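Local coordinates for alternansucrase (Leuconostoc mesenteroides, PDB 6HVG), which belongs to glycoside hydrolase family 70 and joins a calcium-bearing TIM-barrel-type domain to choline-binding-type repeats, at residues Y278-P281 with N282-N285; V327-T330 with G331-I335. One frame throughout, in Å; residues are numbered along the deposited sequence.

Contact 1 (Y278-P281 with N282-N285); sequences YFAP and NTGN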
loop_
_atom_site.group_PDB
_atom_site.type_symbol
_atom_site.label_atom_id
_atom_site.label_comp_id
_atom_site.label_asym_id
_atom_site.label_seq_id
_atom_site.Cartn_x
_atom_site.Cartn_y
_atom_site.Cartn_z
ATOM N N TYR A 278 -14.566 -37.124 -27.391
ATOM C CA TYR A 278 -14.790 -35.744 -27.027
ATOM C C TYR A 278 -13.433 -35.086 -26.904
ATOM O O TYR A 278 -12.479 -35.691 -26.394
ATOM C CB TYR A 278 -15.546 -35.634 -25.713
ATOM C CG TYR A 278 -16.027 -34.241 -25.423
ATOM C CD1 TYR A 278 -15.252 -33.323 -24.700
ATOM C CD2 TYR A 278 -17.260 -33.831 -25.882
ATOM C CE1 TYR A 278 -15.723 -32.038 -24.443
ATOM C CE2 TYR A 278 -17.736 -32.553 -25.639
ATOM C CZ TYR A 278 -16.974 -31.672 -24.911
ATOM O OH TYR A 278 -17.463 -30.426 -24.667
ATOM N N PHE A 279 -13.349 -33.846 -27.372
ATOM C CA PHE A 279 -12.117 -33.087 -27.288
ATOM C C PHE A 279 -12.324 -31.853 -26.448
ATOM O O PHE A 279 -13.339 -31.170 -26.590
ATOM C CB PHE A 279 -11.639 -32.705 -28.679
ATOM C CG PHE A 279 -11.296 -33.885 -29.527
ATOM C CD1 PHE A 279 -10.022 -34.397 -29.503
ATOM C CD2 PHE A 279 -12.256 -34.505 -30.320
ATOM C CE1 PHE A 279 -9.696 -35.501 -30.255
ATOM C CE2 PHE A 279 -11.937 -35.613 -31.086
ATOM C CZ PHE A 279 -10.650 -36.118 -31.046
ATOM N N ALA A 280 -11.356 -31.558 -25.587
ATOM C CA ALA A 280 -11.499 -30.508 -24.581
ATOM C C ALA A 280 -11.619 -29.076 -25.145
ATOM O O ALA A 280 -11.110 -28.789 -26.227
ATOM C CB ALA A 280 -10.337 -30.578 -23.616
ATOM N N PRO A 281 -12.312 -28.186 -24.409
ATOM C CA PRO A 281 -12.607 -26.835 -24.866
ATOM C C PRO A 281 -11.438 -25.939 -25.209
ATOM O O PRO A 281 -11.545 -25.145 -26.163
ATOM C CB PRO A 281 -13.348 -26.224 -23.679
ATOM C CG PRO A 281 -14.085 -27.364 -23.103
ATOM C CD PRO A 281 -13.224 -28.577 -23.316
ATOM N N ASN A 282 -10.358 -25.998 -24.445
ATOM C CA ASN A 282 -9.222 -25.115 -24.755
ATOM C C ASN A 282 -8.003 -25.830 -25.300
ATOM O O ASN A 282 -7.392 -25.376 -26.256
ATOM C CB ASN A 282 -8.860 -24.262 -23.537
ATOM C CG ASN A 282 -9.983 -23.322 -23.147
ATOM O OD1 ASN A 282 -10.705 -22.829 -24.004
ATOM N ND2 ASN A 282 -10.166 -23.114 -21.848
ATOM N N THR A 283 -7.672 -26.963 -24.701
ATOM C CA THR A 283 -6.530 -27.736 -25.144
ATOM C C THR A 283 -6.851 -28.477 -26.428
ATOM O O THR A 283 -5.996 -28.599 -27.314
ATOM C CB THR A 283 -6.108 -28.778 -24.092
ATOM O OG1 THR A 283 -7.111 -29.790 -23.999
ATOM C CG2 THR A 283 -5.915 -28.140 -22.711
ATOM N N GLY A 284 -8.078 -28.973 -26.528
ATOM C CA GLY A 284 -8.454 -29.832 -27.641
ATOM C C GLY A 284 -8.033 -31.265 -27.431
ATOM O O GLY A 284 -8.093 -32.045 -28.355
ATOM N N ASN A 285 -7.637 -31.623 -26.206
ATOM C CA ASN A 285 -7.166 -32.979 -25.916
ATOM C C ASN A 285 -8.313 -33.945 -25.641
ATOM O O ASN A 285 -9.354 -33.559 -25.102
ATOM C CB ASN A 285 -6.220 -32.951 -24.715
ATOM C CG ASN A 285 -5.025 -32.037 -24.927
ATOM O OD1 ASN A 285 -4.614 -31.770 -26.049
ATOM N ND2 ASN A 285 -4.449 -31.570 -23.846
#

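Contact 2 (V327-T330 with G331-I335); sequences VMLT and GLQTI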
loop_
_atom_site.group_PDB
_atom_site.type_symbol
_atom_site.label_atom_id
_atom_site.label_comp_id
_atom_site.label_asym_id
_atom_site.label_seq_id
_atom_site.Cartn_x
_atom_site.Cartn_y
_atom_site.Cartn_z
ATOM N N VAL A 327 -25.866 -48.006 -18.781
ATOM C CA VAL A 327 -26.715 -47.020 -18.099
ATOM C C VAL A 327 -26.097 -46.600 -16.770
ATOM O O VAL A 327 -25.648 -47.451 -15.993
ATOM C CB VAL A 327 -28.134 -47.589 -17.828
ATOM C CG1 VAL A 327 -29.004 -46.573 -17.090
ATOM C CG2 VAL A 327 -28.788 -48.050 -19.128
ATOM N N MET A 328 -26.095 -45.293 -16.499
ATOM C CA MET A 328 -25.522 -44.759 -15.264
ATOM C C MET A 328 -26.295 -45.265 -14.043
ATOM O O MET A 328 -27.524 -45.337 -14.050
ATOM C CB MET A 328 -25.510 -43.223 -15.274
ATOM C CG MET A 328 -26.609 -42.600 -14.435
ATOM S SD MET A 328 -26.479 -40.825 -14.258
ATOM C CE MET A 328 -28.089 -40.452 -13.559
ATOM N N LEU A 329 -25.559 -45.612 -12.996
ATOM C CA LEU A 329 -26.148 -46.070 -11.749
ATOM C C LEU A 329 -26.397 -44.911 -10.778
ATOM O O LEU A 329 -25.745 -43.872 -10.825
ATOM C CB LEU A 329 -25.256 -47.138 -11.097
ATOM C CG LEU A 329 -25.241 -48.549 -11.709
ATOM C CD1 LEU A 329 -24.399 -49.493 -10.865
ATOM C CD2 LEU A 329 -26.645 -49.111 -11.861
ATOM N N THR A 330 -27.342 -45.132 -9.878
ATOM C CA THR A 330 -27.754 -44.158 -8.865
ATOM C C THR A 330 -27.712 -44.818 -7.485
ATOM O O THR A 330 -27.712 -46.040 -7.343
ATOM C CB THR A 330 -29.196 -43.646 -9.109
ATOM O OG1 THR A 330 -29.571 -42.775 -8.049
ATOM C CG2 THR A 330 -30.232 -44.792 -9.169
ATOM N N GLY A 331 -27.651 -43.996 -6.459
ATOM C CA GLY A 331 -27.834 -44.481 -5.105
ATOM C C GLY A 331 -26.646 -45.244 -4.558
ATOM O O GLY A 331 -25.527 -45.175 -5.072
ATOM N N LEU A 332 -26.914 -46.014 -3.516
ATOM C CA LEU A 332 -25.897 -46.796 -2.851
ATOM C C LEU A 332 -25.570 -48.035 -3.677
ATOM O O LEU A 332 -26.467 -48.815 -3.992
ATOM C CB LEU A 332 -26.412 -47.207 -1.471
ATOM C CG LEU A 332 -25.448 -47.269 -0.294
ATOM C CD1 LEU A 332 -24.963 -45.874 0.084
ATOM C CD2 LEU A 332 -26.147 -47.917 0.901
ATOM N N GLN A 333 -24.293 -48.205 -4.031
ATOM C CA GLN A 333 -23.841 -49.340 -4.853
ATOM C C GLN A 333 -22.583 -50.031 -4.335
ATOM O O GLN A 333 -21.600 -49.393 -4.032
ATOM C CB GLN A 333 -23.556 -48.885 -6.284
ATOM C CG GLN A 333 -24.758 -48.361 -7.035
ATOM C CD GLN A 333 -25.797 -49.424 -7.296
ATOM O OE1 GLN A 333 -25.486 -50.594 -7.548
ATOM N NE2 GLN A 333 -27.054 -49.013 -7.242
ATOM N N THR A 334 -22.624 -51.358 -4.292
ATOM C CA THR A 334 -21.493 -52.162 -3.877
ATOM C C THR A 334 -20.876 -52.755 -5.118
ATOM O O THR A 334 -21.496 -53.588 -5.757
ATOM C CB THR A 334 -21.924 -53.316 -2.932
ATOM O OG1 THR A 334 -22.491 -52.765 -1.740
ATOM C CG2 THR A 334 -20.727 -54.196 -2.565
ATOM N N ILE A 335 -19.660 -52.342 -5.461
ATOM C CA ILE A 335 -18.947 -52.969 -6.579
ATOM C C ILE A 335 -17.513 -53.330 -6.175
ATOM O O ILE A 335 -16.869 -52.599 -5.425
ATOM C CB ILE A 335 -18.982 -52.080 -7.851
ATOM C CG1 ILE A 335 -18.063 -50.897 -7.705
ATOM C CG2 ILE A 335 -20.391 -51.550 -8.119
ATOM C CD1 ILE A 335 -18.088 -49.991 -8.907
#

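Contact 1 (Y278-P281 with N282-N285)
A280 and T283 meet across the turn that joins strand 277-279 to strand 286-293. A280 CB points at the returning chain, and its nearest partner there is T283 OG1, at 3.3 Å. T283 holds OG1 between its own backbone N and carbonyl carbon (chi1 69°). This turns the hydroxyl inward, where it meets the methyl and accepts from N285 N at 2.9 Å. The N-H...O angle is 161°. The acceptor lies two residues before the donor, which makes an ST turn.

F279 meets the other arm of the turn differently. Its CG stands anti to the carbonyl carbon, beside the backbone N, and G284 O comes to the ring edge, near the ring plane, 3.3 Å from CD1. L248 and Y257 also touch this buried ring.

Two backbone bonds close the turn. A280 N donates to N285 O at 2.9 Å. A weak bond runs back from G284 N to A280 O at 3.1 Å. G284 has a positive phi, which favours glycine. Outside the two segments, Q256 NE2 is hydrogen-bonded to N285 OD1, and K266 NZ to N282 O.

This is a connection between neighbouring antiparallel strands of a choline-binding-type repeat. Its chemistry is mostly backbone polar. One threonine hydroxyl accepts the N-H of N285 in an ST turn, and an aromatic edge lies against a carbonyl oxygen, an approach that probably carries a mild electrostatic attraction.

Contact 2 (V327-T330 with G331-I335)
Q333 reaches back to T330 across G331 and L332, and its amide makes the one hydrogen bond between 327-330 and 331-335. Q333 NE2 donates to T330 O at 3.0 Å, with an N-H...O angle of 159°. The donor sits nearly along the C=O axis, at a C=O...N angle of 167°. T330 O lies close to the plane of the Q333 amide. The side chain gets there by folding. CG is anti to the carbonyl carbon, and a bend at chi2 (-66°) swings the amide toward the preceding loop.

The van der Waals part is a leucine methyl against the amide and its stem. L329 CB is directed toward 331-335, and its side chain crosses that of Q333 at about a right angle. L329 CD1 lies 3.7 Å from Q333 OE1 and 3.8 Å from Q333 CD. It is also 4.0 Å from Q333 CG, so a single methyl meets both the amide end and the aliphatic stem. L342, on strand 338-342, touches both side chains, and Y321, on strand 319-322, touches L329.

The backbone contribution is one of shape. G331 has a positive phi, which favours glycine, and the chain turns a corner at L332 before strand 333-335. Backbone bonds tie L329 to Y321 and Q333 to Y340, so the two ends of the bend are attached to different strands.

The contact thus joins a loop to the first strand of a two-stranded hairpin in a choline-binding-type repeat. A neutral amide satisfies a main-chain carbonyl at the corner, while a leucine methyl flanks the same amide. The grip is polar but uncharged, and directional because the bond is nearly straight.

Both contacts are local bends, each in a different choline-binding-type repeat. Their centres lie 29 Å apart and their nearest atoms about 16 Å apart, so they do not touch. Contact 1 is partly buried, with F279 and G284 sheltered. Contact 2 has no buried residue and lies at the surface. Contact 1 connects neighbouring strands of one four-stranded sheet, whereas contact 2 leads round a corner into a separate hairpin. The chemistry differs: main-chain bonds and a threonine hydroxyl in the first, a glutamine side chain bonded to a main-chain carbonyl in the second. Each bend includes a glycine with positive phi.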